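Local coordinates for protein methyltransferase type 12 (Clostridium thermocellum, PDB 3JWI) that probably methylates the 2'-hydroxyl of the 3'-terminal nucleotide of small RNAs, this chain being the S-adenosylmethionine-dependent methyltransferase domain of bacterial Hen1, at residues Q14-V19 and T105-I110. Residues are numbered along the deposited sequence; the frame is centred on the assembly and turned at random.
Sequences QRLGTV and TVIEVI
V19, facing T105 and I107, and R15, one turn earlier and facing I107 and E108 where strand gives way to loop, project from helix 14-19, whose axis runs antiparallel to strand 105-107 at 169° and approaches it to 11.0 Å. The apolar half rests on V19, whose two methyls are shared out: CG2 meets I107 CD1 tip to tip at 3.7 Å, while CG1 touches T105 CG2 at 3.8 Å. Three residues nearer the helix N-terminus, L16 CD2 adds a looser touch on I107 CG2 at 4.4 Å. The polar half is electrostatic rather than directional. The extended start of the R15 chain, CG anti to the backbone N (chi1 -178°), carries CD to 3.4 Å from E108 OE2, and the bend at chi3 then turns the guanidinium to stack on the carboxylate, planes 27° apart. E108 CG lies over the rim of one guanidinium face; R15 NE to E108 OE2 is a long salt bridge of 4.0 Å in which no N-H points at the oxygen. That oxygen is hydrogen-bonded instead to S137 OG, and T105 OG1 to D33 OD1. I107, a magnesium-binding position in this protein though no metal is bound here, ends the strand. The contact thus lays helix 11-25 against one face of the Rossmann-like methyltransferase sheet, where strand 103-107 pairs with 30-34 and 133-139, L16 packs on helix 40-46, and V19 reaches M202 of strand 200-206.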
# COMPACT_ATOMS: atom_id res chain seq x y z
N GLN A 14 -5.67 -11.25 -4.75
CA GLN A 14 -4.35 -11.77 -4.43
C GLN A 14 -3.48 -10.67 -3.83
O GLN A 14 -2.82 -10.88 -2.80
CB GLN A 14 -3.68 -12.33 -5.68
CG GLN A 14 -4.42 -13.48 -6.33
CD GLN A 14 -3.72 -13.99 -7.57
OE1 GLN A 14 -3.55 -13.26 -8.54
NE2 GLN A 14 -3.30 -15.24 -7.54
N ARG A 15 -3.46 -9.51 -4.48
CA ARG A 15 -2.66 -8.40 -4.01
C ARG A 15 -3.01 -8.00 -2.58
O ARG A 15 -2.15 -8.03 -1.70
CB ARG A 15 -2.82 -7.20 -4.95
CG ARG A 15 -1.97 -5.99 -4.57
CD ARG A 15 -1.84 -5.02 -5.73
NE ARG A 15 -3.15 -4.58 -6.21
CZ ARG A 15 -3.53 -4.62 -7.48
NH1 ARG A 15 -2.70 -5.07 -8.41
NH2 ARG A 15 -4.74 -4.21 -7.83
N LEU A 16 -4.27 -7.65 -2.34
CA LEU A 16 -4.69 -7.26 -1.00
C LEU A 16 -4.66 -8.44 -0.03
O LEU A 16 -4.39 -8.27 1.16
CB LEU A 16 -6.10 -6.65 -1.03
CG LEU A 16 -6.23 -5.34 -1.80
CD1 LEU A 16 -7.64 -4.79 -1.66
CD2 LEU A 16 -5.21 -4.33 -1.28
N GLY A 17 -4.93 -9.63 -0.55
CA GLY A 17 -4.91 -10.80 0.30
C GLY A 17 -3.52 -11.07 0.83
O GLY A 17 -3.35 -11.54 1.96
N THR A 18 -2.51 -10.76 0.02
CA THR A 18 -1.12 -10.97 0.40
C THR A 18 -0.71 -9.96 1.46
O THR A 18 -0.02 -10.30 2.42
CB THR A 18 -0.17 -10.83 -0.80
OG1 THR A 18 -0.56 -11.74 -1.83
CG2 THR A 18 1.27 -11.13 -0.38
N VAL A 19 -1.13 -8.71 1.28
CA VAL A 19 -0.79 -7.66 2.23
C VAL A 19 -1.26 -8.06 3.63
O VAL A 19 -0.50 -7.99 4.59
CB VAL A 19 -1.44 -6.31 1.83
CG1 VAL A 19 -1.14 -5.25 2.88
CG2 VAL A 19 -0.92 -5.86 0.48
N THR A 105 1.08 0.59 5.04
CA THR A 105 0.93 -0.04 3.74
C THR A 105 0.87 1.06 2.69
O THR A 105 0.22 2.09 2.89
CB THR A 105 -0.36 -0.90 3.67
OG1 THR A 105 -1.49 -0.09 3.98
CG2 THR A 105 -0.29 -2.05 4.65
N VAL A 106 1.57 0.85 1.58
CA VAL A 106 1.61 1.81 0.48
C VAL A 106 1.36 0.96 -0.76
O VAL A 106 2.29 0.50 -1.42
CB VAL A 106 2.97 2.51 0.40
CG1 VAL A 106 2.92 3.66 -0.60
CG2 VAL A 106 3.36 3.02 1.77
N ILE A 107 0.08 0.77 -1.05
CA ILE A 107 -0.35 -0.06 -2.16
C ILE A 107 -0.71 0.74 -3.41
O ILE A 107 -1.60 1.57 -3.39
CB ILE A 107 -1.59 -0.92 -1.75
CG1 ILE A 107 -1.40 -1.44 -0.32
CG2 ILE A 107 -1.79 -2.06 -2.74
CD1 ILE A 107 -0.19 -2.33 -0.11
N GLU A 108 -0.00 0.46 -4.50
CA GLU A 108 -0.23 1.15 -5.77
C GLU A 108 -0.30 2.66 -5.58
O GLU A 108 -1.23 3.33 -6.04
CB GLU A 108 -1.54 0.63 -6.39
CG GLU A 108 -1.68 -0.90 -6.35
CD GLU A 108 -0.57 -1.63 -7.11
OE1 GLU A 108 -0.46 -1.41 -8.34
OE2 GLU A 108 0.19 -2.42 -6.49
N VAL A 109 0.71 3.21 -4.91
CA VAL A 109 0.76 4.65 -4.66
C VAL A 109 1.99 5.35 -5.27
O VAL A 109 1.86 6.40 -5.89
CB VAL A 109 0.73 4.95 -3.14
CG1 VAL A 109 1.12 6.40 -2.88
CG2 VAL A 109 -0.66 4.65 -2.57
N ILE A 110 3.17 4.76 -5.11
CA ILE A 110 4.39 5.41 -5.60
C ILE A 110 4.51 5.68 -7.09
O ILE A 110 5.15 6.66 -7.49
CB ILE A 110 5.64 4.63 -5.13
CG1 ILE A 110 5.71 3.26 -5.81
CG2 ILE A 110 5.61 4.50 -3.61
CD1 ILE A 110 6.92 2.43 -5.40